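Local coordinates for protein sphingomyelinase C (Streptomyces griseocarneus, PDB 7CNE) that belongs to the endonuclease/exonuclease/phosphatase family and has a DNase I-like fold, at residues Ala202-Ala205 against Ser206-Asp210; Leu250-Asn253 against Gly254-Arg257. All coordinates share one frame; numbering follows the deposited sequence.

Overall arrangement
Both interactions are local, and interaction 1 precedes interaction 2 in the chain. Interaction 1 lies along helix 203-211. Interaction 2 is the turn that follows strand 247-251, an outermost strand of the six-stranded mixed sheet. Their centres lie about 16 Å apart, yet they touch through Leu250. Leu250 CD1 packs 3.8 Å from Leu208 CD2 and 3.8 Å from Met207 CE. The helix therefore rests on the end of the strand that leads into the turn. Helix 162-180 runs beside both contacts and holds each of them by salt bridging. The centres of the two contacts lie about 18 and 19 Å from the chain centre.

Interaction 1. Residues Ala202-Ala205 against Ser206-Asp210; sequences AEYA and SMLAD
Tyr204 meets both Met207 and Leu208 with its ring, three and four residues further along helix 203-211 of the DNase I-like fold. Leu208 CG lies over one face of the ring, offset toward the rim, and Leu208 CD1 comes within 3.8 Å of Tyr204 CE2. Met207 reaches the ring with its terminal methyl. The Met207 side chain bends at chi3 (80°), which brings Met207 CE to 3.9 Å from Tyr204 CD1, at an oblique approach. Tyr248 of strand 247-251 also touches Tyr204 and Met207, so this side of the helix faces the sheet.

Glu203 points elsewhere, and its OE1 forms a salt bridge with Arg167 of helix 162-180. Asp210 likewise pairs with Arg172 of that helix. The backbone follows the usual i to i+4 pattern: Leu208 N donates to Tyr204 O, and Ala209 N to Ala205 O. Glu203 O is gripped twice. Met207 N donates to Glu203 O at 2.8 Å, nearly in line with the carbonyl bond. Ser206 places its hydroxyl between its own N and carbonyl carbon (chi1 60°). From there Ser206 OG donates to Glu203 O at 3.0 Å, from a direction tilted 27° out of the carbonyl plane.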
ATOM      1  N   ALA A 202     -18.791  -5.835  -6.589  1.00 21.63           N
ATOM      2  CA  ALA A 202     -19.115  -7.022  -5.801  1.00 24.84           C
ATOM      3  C   ALA A 202     -17.878  -7.649  -5.161  1.00 24.25           C
ATOM      4  O   ALA A 202     -17.991  -8.321  -4.130  1.00 22.06           O
ATOM      5  CB  ALA A 202     -19.826  -8.058  -6.677  1.00 27.70           C
ATOM      6  N   GLU A 203     -16.697  -7.459  -5.758  1.00 21.14           N
ATOM      7  CA  GLU A 203     -15.475  -8.020  -5.184  1.00 22.56           C
ATOM      8  C   GLU A 203     -15.135  -7.408  -3.823  1.00 20.36           C
ATOM      9  O   GLU A 203     -14.430  -8.043  -3.032  1.00 21.62           O
ATOM     10  CB  GLU A 203     -14.303  -7.844  -6.167  1.00 24.58           C
ATOM     11  CG  GLU A 203     -13.008  -8.542  -5.736  1.00 22.39           C
ATOM     12  CD  GLU A 203     -11.861  -8.373  -6.730  1.00 22.88           C
ATOM     13  OE1 GLU A 203     -10.833  -9.048  -6.541  1.00 20.44           O
ATOM     14  OE2 GLU A 203     -11.980  -7.573  -7.689  1.00 23.93           O
ATOM     15  N   TYR A 204     -15.638  -6.206  -3.519  1.00 21.56           N
ATOM     16  CA  TYR A 204     -15.433  -5.629  -2.189  1.00 20.92           C
ATOM     17  C   TYR A 204     -15.875  -6.590  -1.092  1.00 21.05           C
ATOM     18  O   TYR A 204     -15.133  -6.850  -0.139  1.00 19.86           O
ATOM     19  CB  TYR A 204     -16.188  -4.303  -2.072  1.00 20.60           C
ATOM     20  CG  TYR A 204     -16.213  -3.714  -0.682  1.00 20.04           C
ATOM     21  CD1 TYR A 204     -15.083  -3.107  -0.138  1.00 20.69           C
ATOM     22  CD2 TYR A 204     -17.372  -3.748   0.090  1.00 24.52           C
ATOM     23  CE1 TYR A 204     -15.110  -2.552   1.150  1.00 18.85           C
ATOM     24  CE2 TYR A 204     -17.408  -3.189   1.377  1.00 21.34           C
ATOM     25  CZ  TYR A 204     -16.278  -2.599   1.897  1.00 21.20           C
ATOM     26  OH  TYR A 204     -16.316  -2.040   3.165  1.00 22.38           O
ATOM     27  N   ALA A 205     -17.083  -7.147  -1.221  1.00 22.27           N
ATOM     28  CA  ALA A 205     -17.579  -8.055  -0.192  1.00 22.01           C
ATOM     29  C   ALA A 205     -16.764  -9.346  -0.129  1.00 21.32           C
ATOM     30  O   ALA A 205     -16.565  -9.900   0.955  1.00 21.59           O
ATOM     31  CB  ALA A 205     -19.063  -8.364  -0.421  1.00 20.79           C
ATOM     32  N   SER A 206     -16.295  -9.860  -1.268  1.00 19.73           N
ATOM     33  CA  SER A 206     -15.488 -11.078  -1.172  1.00 23.64           C
ATOM     34  C   SER A 206     -14.103 -10.787  -0.592  1.00 20.97           C
ATOM     35  O   SER A 206     -13.530 -11.641   0.095  1.00 21.54           O
ATOM     36  CB  SER A 206     -15.387 -11.777  -2.529  1.00 19.84           C
ATOM     37  OG  SER A 206     -14.789 -10.949  -3.509  1.00 30.75           O
ATOM     38  N   MET A 207     -13.564  -9.589  -0.831  1.00 19.53           N
ATOM     39  CA  MET A 207     -12.316  -9.203  -0.171  1.00 20.70           C
ATOM     40  C   MET A 207     -12.459  -9.253   1.351  1.00 18.98           C
ATOM     41  O   MET A 207     -11.618  -9.840   2.045  1.00 19.10           O
ATOM     42  CB  MET A 207     -11.895  -7.805  -0.633  1.00 18.18           C
ATOM     43  CG  MET A 207     -10.689  -7.243   0.103  1.00 22.63           C
ATOM     44  SD  MET A 207     -10.442  -5.516  -0.317  1.00 29.50           S
ATOM     45  CE  MET A 207     -11.676  -4.745   0.758  1.00 20.27           C
ATOM     46  N   LEU A 208     -13.528  -8.648   1.886  1.00 19.90           N
ATOM     47  CA  LEU A 208     -13.779  -8.686   3.326  1.00 20.99           C
ATOM     48  C   LEU A 208     -13.810 -10.119   3.847  1.00 19.54           C
ATOM     49  O   LEU A 208     -13.230 -10.429   4.891  1.00 19.81           O
ATOM     50  CB  LEU A 208     -15.099  -7.986   3.652  1.00 22.12           C
ATOM     51  CG  LEU A 208     -15.240  -6.485   3.370  1.00 22.81           C
ATOM     52  CD1 LEU A 208     -16.624  -6.050   3.778  1.00 20.13           C
ATOM     53  CD2 LEU A 208     -14.157  -5.686   4.119  1.00 18.79           C
ATOM     54  N   ALA A 209     -14.507 -11.004   3.136  1.00 21.54           N
ATOM     55  CA  ALA A 209     -14.619 -12.390   3.586  1.00 21.66           C
ATOM     56  C   ALA A 209     -13.290 -13.125   3.461  1.00 21.06           C
ATOM     57  O   ALA A 209     -12.921 -13.902   4.348  1.00 18.90           O
ATOM     58  CB  ALA A 209     -15.713 -13.108   2.792  1.00 22.80           C
ATOM     59  N   ASP A 210     -12.551 -12.884   2.370  1.00 20.05           N
ATOM     60  CA  ASP A 210     -11.279 -13.576   2.162  1.00 19.91           C
ATOM     61  C   ASP A 210     -10.226 -13.152   3.181  1.00 20.44           C
ATOM     62  O   ASP A 210      -9.479 -13.994   3.694  1.00 19.77           O
ATOM     63  CB  ASP A 210     -10.774 -13.321   0.742  1.00 19.97           C
ATOM     64  CG  ASP A 210     -11.562 -14.104  -0.315  1.00 21.88           C
ATOM     65  OD1 ASP A 210     -12.128 -15.167   0.026  1.00 20.88           O
ATOM     66  OD2 ASP A 210     -11.615 -13.643  -1.477  1.00 23.31           O
TER

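Interaction 2. Residues Leu250-Asn253 against Gly254-Arg257; sequences LHRN and GHAR
A type II beta turn from Arg252 to His255 reverses the chain after strand 247-251, and its closing bond runs from His255 N to Arg252 O at 3.3 Å. Gly254 takes the third position with a positive phi of 83°, as glycine commonly does in a type II turn. Arg252 and His255, at the two ends of the turn, run alongside each other in the same direction. Arg252 CG is 3.8 Å from His255 CD2. The guanidinium and ring planes are 48° apart, and one water joins their edges, its O 3.0 Å from Arg252 NE and 2.7 Å from His255 NE2. Both groups have further partners: Arg252 NH2 forms a salt bridge with Asp175, and His255 ND1 hydrogen-bonds to Glu187 O.

The strand is an outermost one of the six-stranded sheet in this DNase I-like fold, and the turn carries the chain out of it toward strand 261-265. Beyond the turn, Arg257 crosses back over His251. Arg257 CB sits over one face of the His251 ring, 3.5 Å from its centroid, in a CH-pi contact. The Trp261 ring meets His251 edge-to-face. A second water, in the imidazole plane, links His251 ND1 to Ala256 O. A third donates to Arg252 O and His255 O, and its O accepts from Arg257 NH1 at 2.9 Å, in the guanidinium plane.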
ATOM      1  N   LEU A 250      -8.113  -1.706   7.048  1.00 15.45           N
ATOM      2  CA  LEU A 250      -9.246  -2.419   7.634  1.00 16.85           C
ATOM      3  C   LEU A 250      -8.784  -3.323   8.768  1.00 19.42           C
ATOM      4  O   LEU A 250      -7.782  -4.035   8.641  1.00 22.10           O
ATOM      5  CB  LEU A 250      -9.986  -3.255   6.573  1.00 13.20           C
ATOM      6  CG  LEU A 250     -10.620  -2.465   5.422  1.00 15.89           C
ATOM      7  CD1 LEU A 250     -11.144  -3.392   4.299  1.00 17.82           C
ATOM      8  CD2 LEU A 250     -11.732  -1.558   5.943  1.00 16.92           C
ATOM      9  N   HIS A 251      -9.533  -3.300   9.867  1.00 16.84           N
ATOM     10  CA  HIS A 251      -9.265  -4.153  11.013  1.00 16.85           C
ATOM     11  C   HIS A 251      -9.711  -5.590  10.746  1.00 20.89           C
ATOM     12  O   HIS A 251     -10.517  -5.870   9.850  1.00 19.10           O
ATOM     13  CB  HIS A 251      -9.965  -3.609  12.256  1.00 17.73           C
ATOM     14  CG  HIS A 251      -9.332  -2.368  12.787  1.00 15.50           C
ATOM     15  ND1 HIS A 251      -8.299  -2.396  13.699  1.00 18.36           N
ATOM     16  CD2 HIS A 251      -9.556  -1.062  12.510  1.00 15.93           C
ATOM     17  CE1 HIS A 251      -7.928  -1.160  13.977  1.00 17.99           C
ATOM     18  NE2 HIS A 251      -8.672  -0.332  13.268  1.00 18.77           N
ATOM     19  N   ARG A 252      -9.174  -6.500  11.552  1.00 18.35           N
ATOM     20  CA  ARG A 252      -9.461  -7.927  11.456  1.00 21.11           C
ATOM     21  C   ARG A 252     -10.633  -8.301  12.356  1.00 23.21           C
ATOM     22  O   ARG A 252     -10.711  -7.856  13.506  1.00 22.87           O
ATOM     23  CB  ARG A 252      -8.221  -8.727  11.864  1.00 20.37           C
ATOM     24  CG  ARG A 252      -8.350 -10.227  11.744  1.00 24.11           C
ATOM     25  CD  ARG A 252      -6.956 -10.850  11.702  1.00 25.49           C
ATOM     26  NE  ARG A 252      -6.978 -12.306  11.719  1.00 28.49           N
ATOM     27  CZ  ARG A 252      -7.055 -13.077  10.639  1.00 24.28           C
ATOM     28  NH1 ARG A 252      -7.126 -12.540   9.426  1.00 21.97           N
ATOM     29  NH2 ARG A 252      -7.063 -14.397  10.779  1.00 24.28           N
ATOM     30  N   ASN A 253     -11.541  -9.130  11.836  1.00 19.47           N
ATOM     31  CA  ASN A 253     -12.663  -9.582  12.651  1.00 24.93           C
ATOM     32  C   ASN A 253     -12.173 -10.287  13.911  1.00 25.34           C
ATOM     33  O   ASN A 253     -11.177 -11.014  13.892  1.00 23.21           O
ATOM     34  CB  ASN A 253     -13.568 -10.520  11.852  1.00 20.70           C
ATOM     35  CG  ASN A 253     -14.410  -9.780  10.831  1.00 23.12           C
ATOM     36  OD1 ASN A 253     -14.882  -8.670  11.091  1.00 23.23           O
ATOM     37  ND2 ASN A 253     -14.609 -10.396   9.662  1.00 23.46           N
ATOM     38  N   GLY A 254     -12.882 -10.062  15.016  1.00 27.26           N
ATOM     39  CA  GLY A 254     -12.556 -10.707  16.268  1.00 25.78           C
ATOM     40  C   GLY A 254     -11.452 -10.052  17.071  1.00 29.45           C
ATOM     41  O   GLY A 254     -11.097 -10.570  18.134  1.00 31.04           O
ATOM     42  N   HIS A 255     -10.892  -8.940  16.609  1.00 21.68           N
ATOM     43  CA  HIS A 255      -9.836  -8.263  17.342  1.00 21.72           C
ATOM     44  C   HIS A 255     -10.323  -6.895  17.787  1.00 22.99           C
ATOM     45  O   HIS A 255     -11.220  -6.309  17.173  1.00 23.94           O
ATOM     46  CB  HIS A 255      -8.565  -8.142  16.493  1.00 22.31           C
ATOM     47  CG  HIS A 255      -7.844  -9.443  16.339  1.00 22.60           C
ATOM     48  ND1 HIS A 255      -6.792  -9.807  17.151  1.00 19.55           N
ATOM     49  CD2 HIS A 255      -8.070 -10.497  15.517  1.00 22.78           C
ATOM     50  CE1 HIS A 255      -6.376 -11.015  16.814  1.00 23.38           C
ATOM     51  NE2 HIS A 255      -7.135 -11.457  15.824  1.00 22.84           N
ATOM     52  N   ALA A 256      -9.745  -6.407  18.878  1.00 23.43           N
ATOM     53  CA  ALA A 256     -10.071  -5.068  19.342  1.00 22.93           C
ATOM     54  C   ALA A 256      -9.784  -4.048  18.245  1.00 27.22           C
ATOM     55  O   ALA A 256      -8.866  -4.209  17.432  1.00 24.31           O
ATOM     56  CB  ALA A 256      -9.278  -4.735  20.607  1.00 27.65           C
ATOM     57  N   ARG A 257     -10.601  -3.004  18.207  1.00 22.92           N
ATOM     58  CA  ARG A 257     -10.447  -1.929  17.238  1.00 21.34           C
ATOM     59  C   ARG A 257     -11.178  -0.712  17.772  1.00 23.70           C
ATOM     60  O   ARG A 257     -12.082  -0.852  18.600  1.00 24.01           O
ATOM     61  CB  ARG A 257     -10.998  -2.337  15.860  1.00 22.39           C
ATOM     62  CG  ARG A 257     -12.523  -2.488  15.805  1.00 22.00           C
ATOM     63  CD  ARG A 257     -12.972  -2.711  14.353  1.00 24.37           C
ATOM     64  NE  ARG A 257     -14.424  -2.761  14.201  1.00 26.80           N
ATOM     65  CZ  ARG A 257     -15.140  -3.880  14.256  1.00 29.15           C
ATOM     66  NH1 ARG A 257     -14.533  -5.044  14.457  1.00 21.55           N
ATOM     67  NH2 ARG A 257     -16.461  -3.839  14.100  1.00 29.01           N
TER
HETATM   68  O   HOH W   1      -8.064  -5.009  14.937  1.00 21.46           O
HETATM   69  O   HOH W   2     -11.758  -5.781  14.632  1.00 25.32           O
HETATM   70  O   HOH W   3      -6.642 -13.678  14.378  1.00 25.60           O